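Long-range contacts in uncharacterized protein (Psychrobacter arcticus, PDB 2PN2), which is of unknown function but, as a member of the OsmC family, probably takes part in osmotic stress and detoxification responses: residues A[87-98]-A[108-116]; A[41-49]-A[57-65]. One frame throughout, in Å; residues are numbered along the deposited sequence. Where two conformers were deposited one is given.

Interaction 1 (A[87-98]-A[108-116]); sequences DIAGTTAEVTKV and EVHIAITFN. With SO4 (sulfate ion), chain D.
Glu108 and Val98 face each other near the turn of an antiparallel beta hairpin, formed by strands 92-100 and 105-114 of the OsmC-like fold. They exchange two backbone hydrogen bonds, and Glu108 CB and Val98 CB lie 3.8 Å apart, the side chains alongside one another. The extended Glu108 chain also reaches along its own strand, where OE1 accepts a hydrogen bond from His110 NE2 in the imidazole plane through its anti lone pair (2.6 Å), fixing the ring's rotation. Val109 turns to the other face, the one that meets helix 61-83, and its CG1 touches CG1 of Val95 at 4.0 Å. His110 pairs with Thr96 through two backbone bonds. Ile111 sets CG2 against Ala93 CB (3.8 Å), Ala112 pairs likewise with Glu94, CG2 of Ile113 meets Thr91 CG2, and Thr114 pairs with Thr92. Beyond the strands, Phe115 lies beside Thr91, whose CG2, anti to the backbone N (OG1 chi1 -66°), makes a CH-pi contact over one ring face, 4.2 Å from the centroid. The same torsion lets Thr91 OG1 donate to Ile88 O, which already accepts from Thr91 N across the type II turn 88-91. Asn116 folds back over that turn, its ND2 giving a weak hydrogen bond to Asp87 O at 3.4 Å.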
loop_
_atom_site.group_PDB
_atom_site.type_symbol
_atom_site.label_atom_id
_atom_site.label_comp_id
_atom_site.label_asym_id
_atom_site.label_seq_id
_atom_site.Cartn_x
_atom_site.Cartn_y
_atom_site.Cartn_z
ATOM N N ASP A 87 -12.663 -21.959 8.956
ATOM C CA ASP A 87 -11.269 -21.642 9.296
ATOM C C ASP A 87 -10.521 -21.613 7.967
ATOM O O ASP A 87 -10.457 -22.634 7.271
ATOM C CB ASP A 87 -10.649 -22.689 10.243
ATOM C CG ASP A 87 -9.263 -22.281 10.781
ATOM O OD1 ASP A 87 -8.561 -21.447 10.169
ATOM O OD2 ASP A 87 -8.864 -22.811 11.838
ATOM N N ILE A 88 -9.981 -20.443 7.627
ATOM C CA ILE A 88 -9.206 -20.262 6.400
ATOM C C ILE A 88 -7.731 -19.937 6.669
ATOM O O ILE A 88 -7.047 -19.461 5.773
ATOM C CB ILE A 88 -9.875 -19.223 5.415
ATOM C CG1 ILE A 88 -10.047 -17.846 6.056
ATOM C CG2 ILE A 88 -11.209 -19.761 4.946
ATOM C CD1 ILE A 88 -10.157 -16.713 5.041
ATOM N N ALA A 89 -7.220 -20.232 7.876
ATOM C CA ALA A 89 -5.796 -19.980 8.203
ATOM C C ALA A 89 -4.912 -20.756 7.220
ATOM O O ALA A 89 -5.252 -21.870 6.805
ATOM C CB ALA A 89 -5.467 -20.358 9.666
ATOM N N GLY A 90 -3.820 -20.133 6.785
ATOM C CA GLY A 90 -2.927 -20.749 5.801
ATOM C C GLY A 90 -3.298 -20.452 4.354
ATOM O O GLY A 90 -2.549 -20.839 3.442
ATOM N N THR A 91 -4.433 -19.772 4.126
ATOM C CA THR A 91 -4.819 -19.311 2.793
ATOM C C THR A 91 -3.709 -18.367 2.317
ATOM O O THR A 91 -3.130 -17.632 3.124
ATOM C CB THR A 91 -6.199 -18.583 2.802
ATOM O OG1 THR A 91 -7.224 -19.526 3.137
ATOM C CG2 THR A 91 -6.528 -17.969 1.405
ATOM N N THR A 92 -3.387 -18.427 1.029
ATOM C CA THR A 92 -2.330 -17.610 0.456
ATOM C C THR A 92 -2.809 -16.842 -0.766
ATOM O O THR A 92 -3.744 -17.270 -1.455
ATOM C CB THR A 92 -1.123 -18.470 0.069
ATOM O OG1 THR A 92 -1.524 -19.452 -0.895
ATOM C CG2 THR A 92 -0.534 -19.174 1.298
ATOM N N ALA A 93 -2.153 -15.715 -1.028
ATOM C CA ALA A 93 -2.443 -14.867 -2.185
ATOM C C ALA A 93 -1.130 -14.469 -2.862
ATOM O O ALA A 93 -0.331 -13.774 -2.228
ATOM C CB ALA A 93 -3.228 -13.613 -1.749
ATOM N N GLU A 94 -0.901 -14.934 -4.107
ATOM C CA GLU A 94 0.274 -14.550 -4.928
ATOM C C GLU A 94 -0.114 -13.304 -5.708
ATOM O O GLU A 94 -1.111 -13.312 -6.432
ATOM C CB GLU A 94 0.708 -15.637 -5.916
ATOM C CG GLU A 94 1.458 -16.746 -5.263
ATOM C CD GLU A 94 1.709 -17.957 -6.147
ATOM O OE1 GLU A 94 1.421 -17.917 -7.367
ATOM O OE2 GLU A 94 2.203 -18.966 -5.603
ATOM N N VAL A 95 0.685 -12.252 -5.559
ATOM C CA VAL A 95 0.390 -10.947 -6.124
ATOM C C VAL A 95 1.357 -10.699 -7.250
ATOM O O VAL A 95 2.574 -10.861 -7.086
ATOM C CB VAL A 95 0.537 -9.818 -5.076
ATOM C CG1 VAL A 95 0.152 -8.436 -5.703
ATOM C CG2 VAL A 95 -0.327 -10.089 -3.827
ATOM N N THR A 96 0.811 -10.344 -8.406
ATOM C CA THR A 96 1.610 -10.015 -9.582
ATOM C C THR A 96 1.133 -8.638 -10.008
ATOM O O THR A 96 -0.063 -8.399 -10.022
ATOM C CB THR A 96 1.393 -11.089 -10.696
ATOM O OG1 THR A 96 1.974 -12.338 -10.279
ATOM C CG2 THR A 96 2.037 -10.672 -11.996
ATOM N N LYS A 97 2.048 -7.724 -10.324
ATOM C CA LYS A 97 1.641 -6.392 -10.784
ATOM C C LYS A 97 2.110 -6.180 -12.203
ATOM O O LYS A 97 3.154 -6.718 -12.597
ATOM C CB LYS A 97 2.150 -5.268 -9.863
ATOM C CG LYS A 97 3.639 -4.978 -9.945
ATOM C CD LYS A 97 4.043 -3.738 -9.169
ATOM C CE LYS A 97 5.501 -3.447 -9.488
ATOM N NZ LYS A 97 6.053 -2.431 -8.585
ATOM N N VAL A 98 1.331 -5.404 -12.956
ATOM C CA VAL A 98 1.703 -4.960 -14.289
ATOM C C VAL A 98 1.708 -3.429 -14.214
ATOM O O VAL A 98 0.805 -2.811 -13.605
ATOM C CB VAL A 98 0.725 -5.433 -15.383
ATOM C CG1 VAL A 98 1.226 -4.997 -16.797
ATOM C CG2 VAL A 98 0.563 -6.961 -15.327
ATOM N N GLU A 108 -2.379 -3.266 -13.785
ATOM C CA GLU A 108 -3.072 -4.487 -13.390
ATOM C C GLU A 108 -2.484 -5.038 -12.097
ATOM O O GLU A 108 -1.282 -4.856 -11.825
ATOM C CB GLU A 108 -2.988 -5.576 -14.486
ATOM C CG GLU A 108 -3.212 -5.101 -15.928
ATOM C CD GLU A 108 -3.174 -6.225 -16.969
ATOM O OE1 GLU A 108 -3.168 -7.419 -16.607
ATOM O OE2 GLU A 108 -3.170 -5.893 -18.164
ATOM N N VAL A 109 -3.343 -5.653 -11.283
ATOM C CA VAL A 109 -2.895 -6.402 -10.105
ATOM C C VAL A 109 -3.573 -7.756 -10.188
ATOM O O VAL A 109 -4.827 -7.834 -10.164
ATOM C CB VAL A 109 -3.230 -5.723 -8.773
ATOM C CG1 VAL A 109 -2.782 -6.607 -7.620
ATOM C CG2 VAL A 109 -2.579 -4.347 -8.671
ATOM N N HIS A 110 -2.776 -8.814 -10.319
ATOM C CA HIS A 110 -3.316 -10.182 -10.387
ATOM C C HIS A 110 -3.091 -10.817 -9.033
ATOM O O HIS A 110 -1.959 -10.794 -8.521
ATOM C CB HIS A 110 -2.684 -11.034 -11.494
ATOM C CG HIS A 110 -2.672 -10.384 -12.843
ATOM N ND1 HIS A 110 -1.839 -10.807 -13.853
ATOM C CD2 HIS A 110 -3.331 -9.302 -13.327
ATOM C CE1 HIS A 110 -2.028 -10.053 -14.923
ATOM N NE2 HIS A 110 -2.919 -9.125 -14.625
ATOM N N ILE A 111 -4.160 -11.352 -8.444
ATOM C CA ILE A 111 -4.133 -11.970 -7.119
ATOM C C ILE A 111 -4.642 -13.394 -7.288
ATOM O O ILE A 111 -5.786 -13.585 -7.670
ATOM C CB ILE A 111 -5.014 -11.203 -6.089
ATOM C CG1 ILE A 111 -4.671 -9.708 -6.046
ATOM C CG2 ILE A 111 -4.913 -11.829 -4.682
ATOM C CD1 ILE A 111 -5.398 -8.887 -7.087
ATOM N N ALA A 112 -3.765 -14.377 -7.081
ATOM C CA ALA A 112 -4.119 -15.796 -7.160
ATOM C C ALA A 112 -4.285 -16.277 -5.722
ATOM O O ALA A 112 -3.294 -16.387 -4.985
ATOM C CB ALA A 112 -3.027 -16.595 -7.876
ATOM N N ILE A 113 -5.526 -16.581 -5.334
ATOM C CA ILE A 113 -5.834 -17.010 -3.957
ATOM C C ILE A 113 -5.966 -18.542 -3.864
ATOM O O ILE A 113 -6.741 -19.139 -4.595
ATOM C CB ILE A 113 -7.102 -16.334 -3.407
ATOM C CG1 ILE A 113 -7.019 -14.800 -3.533
ATOM C CG2 ILE A 113 -7.326 -16.754 -1.947
ATOM C CD1 ILE A 113 -8.211 -14.060 -2.924
ATOM N N THR A 114 -5.207 -19.158 -2.959
ATOM C CA THR A 114 -5.241 -20.603 -2.745
ATOM C C THR A 114 -5.696 -20.841 -1.303
ATOM O O THR A 114 -5.002 -20.486 -0.356
ATOM C CB THR A 114 -3.876 -21.266 -3.066
ATOM O OG1 THR A 114 -3.520 -20.964 -4.425
ATOM C CG2 THR A 114 -3.932 -22.797 -2.908
ATOM N N PHE A 115 -6.900 -21.386 -1.161
ATOM C CA PHE A 115 -7.455 -21.720 0.138
ATOM C C PHE A 115 -6.833 -22.997 0.709
ATOM O O PHE A 115 -6.480 -23.920 -0.038
ATOM C CB PHE A 115 -8.981 -21.831 0.066
ATOM C CG PHE A 115 -9.642 -20.512 -0.055
ATOM C CD1 PHE A 115 -9.939 -19.771 1.088
ATOM C CD2 PHE A 115 -9.893 -19.954 -1.310
ATOM C CE1 PHE A 115 -10.536 -18.502 0.985
ATOM C CE2 PHE A 115 -10.489 -18.693 -1.432
ATOM C CZ PHE A 115 -10.810 -17.964 -0.278
ATOM N N ASN A 116 -6.689 -23.009 2.038
ATOM C CA ASN A 116 -6.162 -24.166 2.774
ATOM C C ASN A 116 -7.030 -25.439 2.630
ATOM O O ASN A 116 -6.482 -26.546 2.563
ATOM C CB ASN A 116 -5.960 -23.825 4.272
ATOM C CG ASN A 116 -7.257 -23.386 4.970
ATOM O OD1 ASN A 116 -8.140 -22.787 4.347
ATOM N ND2 ASN A 116 -7.357 -23.664 6.266
HETATM S S SO4 D . 7.903 1.657 -8.094
HETATM O O1 SO4 D . 7.969 0.195 -8.170
HETATM O O2 SO4 D . 7.396 2.085 -6.784
HETATM O O3 SO4 D . 9.262 2.163 -8.260
HETATM O O4 SO4 D . 7.054 2.172 -9.163
#

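Interaction 2 (A[41-49]-A[57-65]); sequences NNEIITDAP and EAFSPTDLL. With SO4 (sulfate ion), chain D.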
loop_
_atom_site.group_PDB
_atom_site.type_symbol
_atom_site.label_atom_id
_atom_site.label_comp_id
_atom_site.label_asym_id
_atom_site.label_seq_id
_atom_site.Cartn_x
_atom_site.Cartn_y
_atom_site.Cartn_z
ATOM N N ASN A 41 2.985 0.560 16.523
ATOM C CA ASN A 41 4.427 0.767 16.591
ATOM C C ASN A 41 5.196 -0.218 15.659
ATOM O O ASN A 41 6.372 -0.424 15.838
ATOM C CB ASN A 41 4.930 0.717 18.054
ATOM C CG ASN A 41 6.226 1.510 18.281
ATOM O OD1 ASN A 41 6.636 2.335 17.461
ATOM N ND2 ASN A 41 6.850 1.270 19.421
ATOM N N ASN A 42 4.535 -0.778 14.639
ATOM C CA ASN A 42 5.194 -1.722 13.708
ATOM C C ASN A 42 5.888 -0.907 12.594
ATOM O O ASN A 42 5.436 0.201 12.321
ATOM C CB ASN A 42 4.169 -2.735 13.162
ATOM C CG ASN A 42 4.808 -4.055 12.709
ATOM O OD1 ASN A 42 5.873 -4.465 13.192
ATOM N ND2 ASN A 42 4.135 -4.741 11.809
ATOM N N GLU A 43 6.971 -1.455 11.991
ATOM C CA GLU A 43 7.807 -0.781 10.949
ATOM C C GLU A 43 7.830 -1.490 9.590
ATOM O O GLU A 43 7.979 -2.706 9.560
ATOM C CB GLU A 43 9.285 -0.654 11.389
ATOM C CG GLU A 43 10.219 0.075 10.364
ATOM C CD GLU A 43 11.669 0.207 10.777
ATOM O OE1 GLU A 43 12.238 -0.754 11.338
ATOM O OE2 GLU A 43 12.265 1.270 10.498
ATOM N N ILE A 44 7.738 -0.698 8.505
ATOM C CA ILE A 44 7.781 -1.156 7.105
ATOM C C ILE A 44 8.836 -0.349 6.345
ATOM O O ILE A 44 8.927 0.861 6.530
ATOM C CB ILE A 44 6.397 -0.982 6.442
ATOM C CG1 ILE A 44 5.451 -2.044 7.006
ATOM C CG2 ILE A 44 6.475 -1.083 4.906
ATOM C CD1 ILE A 44 4.085 -1.935 6.540
ATOM N N ILE A 45 9.607 -1.012 5.490
ATOM C CA ILE A 45 10.662 -0.390 4.704
ATOM C C ILE A 45 10.283 -0.458 3.236
ATOM O O ILE A 45 9.636 -1.413 2.824
ATOM C CB ILE A 45 12.010 -1.149 4.872
ATOM C CG1 ILE A 45 12.434 -1.270 6.352
ATOM C CG2 ILE A 45 13.135 -0.498 4.063
ATOM C CD1 ILE A 45 12.574 0.037 7.085
ATOM N N THR A 46 10.645 0.574 2.478
ATOM C CA THR A 46 10.559 0.522 1.015
ATOM C C THR A 46 11.907 0.885 0.411
ATOM O O THR A 46 12.674 1.624 1.010
ATOM C CB THR A 46 9.465 1.435 0.382
ATOM O OG1 THR A 46 9.824 2.810 0.524
ATOM C CG2 THR A 46 8.075 1.161 0.973
ATOM N N ASP A 47 12.179 0.324 -0.766
ATOM C CA ASP A 47 13.343 0.620 -1.571
ATOM C C ASP A 47 12.885 0.770 -3.009
ATOM O O ASP A 47 11.959 0.080 -3.437
ATOM C CB ASP A 47 14.345 -0.542 -1.571
ATOM C CG ASP A 47 15.197 -0.628 -0.326
ATOM O OD1 ASP A 47 15.448 0.378 0.361
ATOM O OD2 ASP A 47 15.705 -1.735 -0.081
ATOM N N ALA A 48 13.553 1.645 -3.748
ATOM C CA ALA A 48 13.341 1.754 -5.192
ATOM C C ALA A 48 14.028 0.524 -5.826
ATOM O O ALA A 48 15.000 -0.004 -5.260
ATOM C CB ALA A 48 13.940 3.025 -5.738
ATOM N N PRO A 49 13.509 0.023 -6.969
ATOM C CA PRO A 49 14.228 -1.097 -7.622
ATOM C C PRO A 49 15.643 -0.717 -8.101
ATOM O O PRO A 49 15.951 0.476 -8.242
ATOM C CB PRO A 49 13.333 -1.453 -8.821
ATOM C CG PRO A 49 11.978 -0.853 -8.496
ATOM C CD PRO A 49 12.265 0.372 -7.688
ATOM N N GLU A 57 16.264 -4.076 -1.516
ATOM C CA GLU A 57 16.138 -5.093 -0.440
ATOM C C GLU A 57 14.900 -4.825 0.465
ATOM O O GLU A 57 14.909 -5.042 1.695
ATOM C CB GLU A 57 17.453 -5.302 0.329
ATOM C CG GLU A 57 17.956 -4.148 1.139
ATOM C CD GLU A 57 19.339 -4.395 1.729
ATOM O OE1 GLU A 57 20.261 -4.783 0.972
ATOM O OE2 GLU A 57 19.514 -4.171 2.953
ATOM N N ALA A 58 13.811 -4.452 -0.209
ATOM C CA ALA A 58 12.499 -4.236 0.396
ATOM C C ALA A 58 11.447 -4.087 -0.694
ATOM O O ALA A 58 11.779 -3.918 -1.866
ATOM C CB ALA A 58 12.497 -2.986 1.254
ATOM N N PHE A 59 10.175 -4.169 -0.302
ATOM C CA PHE A 59 9.040 -3.859 -1.199
ATOM C C PHE A 59 9.235 -2.455 -1.781
ATOM O O PHE A 59 9.675 -1.578 -1.046
ATOM C CB PHE A 59 7.730 -3.730 -0.403
ATOM C CG PHE A 59 7.103 -5.013 0.036
ATOM C CD1 PHE A 59 7.516 -5.653 1.203
ATOM C CD2 PHE A 59 5.977 -5.511 -0.634
ATOM C CE1 PHE A 59 6.891 -6.814 1.639
ATOM C CE2 PHE A 59 5.341 -6.677 -0.189
ATOM C CZ PHE A 59 5.806 -7.338 0.927
ATOM N N SER A 60 8.953 -2.239 -3.071
ATOM C CA SER A 60 8.901 -0.882 -3.623
ATOM C C SER A 60 7.559 -0.261 -3.200
ATOM O O SER A 60 6.667 -0.986 -2.772
ATOM C CB SER A 60 9.004 -0.876 -5.150
ATOM O OG SER A 60 7.811 -1.378 -5.719
ATOM N N PRO A 61 7.415 1.088 -3.258
ATOM C CA PRO A 61 6.106 1.685 -2.941
ATOM C C PRO A 61 4.948 1.134 -3.798
ATOM O O PRO A 61 3.915 0.807 -3.242
ATOM C CB PRO A 61 6.351 3.191 -3.135
ATOM C CG PRO A 61 7.805 3.341 -2.857
ATOM C CD PRO A 61 8.429 2.135 -3.489
ATOM N N THR A 62 5.110 0.946 -5.111
ATOM C CA THR A 62 3.994 0.330 -5.903
ATOM C C THR A 62 3.785 -1.168 -5.543
ATOM O O THR A 62 2.621 -1.645 -5.537
ATOM C CB THR A 62 4.131 0.534 -7.427
ATOM O OG1 THR A 62 5.286 -0.131 -7.912
ATOM C CG2 THR A 62 4.241 2.009 -7.743
ATOM N N ASP A 63 4.856 -1.893 -5.210
ATOM C CA ASP A 63 4.711 -3.284 -4.691
ATOM C C ASP A 63 3.846 -3.259 -3.438
ATOM O O ASP A 63 2.974 -4.096 -3.255
ATOM C CB ASP A 63 6.045 -3.949 -4.300
ATOM C CG ASP A 63 6.948 -4.231 -5.462
ATOM O OD1 ASP A 63 6.467 -4.310 -6.616
ATOM O OD2 ASP A 63 8.168 -4.347 -5.203
ATOM N N LEU A 64 4.092 -2.269 -2.585
ATOM C CA LEU A 64 3.333 -2.112 -1.341
ATOM C C LEU A 64 1.841 -1.881 -1.627
ATOM O O LEU A 64 0.983 -2.492 -0.981
ATOM C CB LEU A 64 3.947 -0.973 -0.512
ATOM C CG LEU A 64 3.776 -0.960 0.992
ATOM C CD1 LEU A 64 4.403 -2.225 1.562
ATOM C CD2 LEU A 64 4.488 0.276 1.535
ATOM N N LEU A 65 1.530 -1.030 -2.607
ATOM C CA LEU A 65 0.138 -0.783 -2.998
ATOM C C LEU A 65 -0.512 -2.071 -3.512
ATOM O O LEU A 65 -1.629 -2.391 -3.133
ATOM C CB LEU A 65 0.058 0.287 -4.089
ATOM C CG LEU A 65 -1.319 0.780 -4.523
ATOM C CD1 LEU A 65 -1.918 1.572 -3.403
ATOM C CD2 LEU A 65 -1.211 1.624 -5.803
HETATM S S SO4 D . 7.903 1.657 -8.094
HETATM O O1 SO4 D . 7.969 0.195 -8.170
HETATM O O2 SO4 D . 7.396 2.085 -6.784
HETATM O O3 SO4 D . 9.262 2.163 -8.260
HETATM O O4 SO4 D . 7.054 2.172 -9.163
HETATM O O HOH W 1 9.733 -3.916 3.122
HETATM O O HOH W 2 12.248 -2.516 -4.316
#
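Asp47 and Phe59 join the end of strand 42-47 to the segment leading into helix 61-83, a helix whose start is closed by a capping box. Two direct hydrogen bonds tie the segments: Asp47 N donates to Phe59 O (3.2 Å), and Asp47 OD2, on its anti side, accepts from Glu57 N at 2.8 Å with a bent N-H...O angle of 131°. The other carboxylate oxygen, OD1, forms a salt bridge with Arg32, so the carboxylate links this junction to strand 32-37. One water adds a bridge, donating to both Asp47 O and Ala58 O. Weaker CA-H...O contacts accompany these bonds: Thr46 CA lies 3.1 Å from Phe59 O, and Ser60 CA approaches Asp47 O.

Apolar contacts join the strand to the helix and the residues before it. Ile45 CG2 rests on Ala58 CB, and Leu64 comes up from the helix to set CD2 against Thr46 CG2 (3.7 Å). With CG2 beside its backbone N, Thr46 turns its methyl to Leu64 and its hydroxyl to Thr33.

Within the capping box, Ser60 OG accepts from Asp63 N while Ser60 N donates to Asp63 OD2, which it meets from above the carboxylate plane. The first turn also holds a sulfate, probably from the crystallisation liquor: Thr62 N binds its O2, and O1 receives both Ser60 OG (2.9 Å) and Thr62 OG1 (2.7 Å).

How the interactions relate
Along the chain the two contacts come in series, interaction 2 closing before interaction 1 opens, with their centres about 19 Å apart. Helix 61-83 connects them: its first turn belongs to interaction 2, and strand 92-100 of interaction 1 follows it. Within the chain each uses a different sheet, yet they meet directly where Lys97 NZ makes a salt bridge with Asp63 OD1 (2.8 Å) and a probable hydrogen bond with Thr62 OG1. Both also touch the sulfate, which Arg104 binds as well. One strand of the second subunit extends the hairpin's sheet. The helix start and the hairpin are thus tied through Lys97, and both lie at the interface with that subunit.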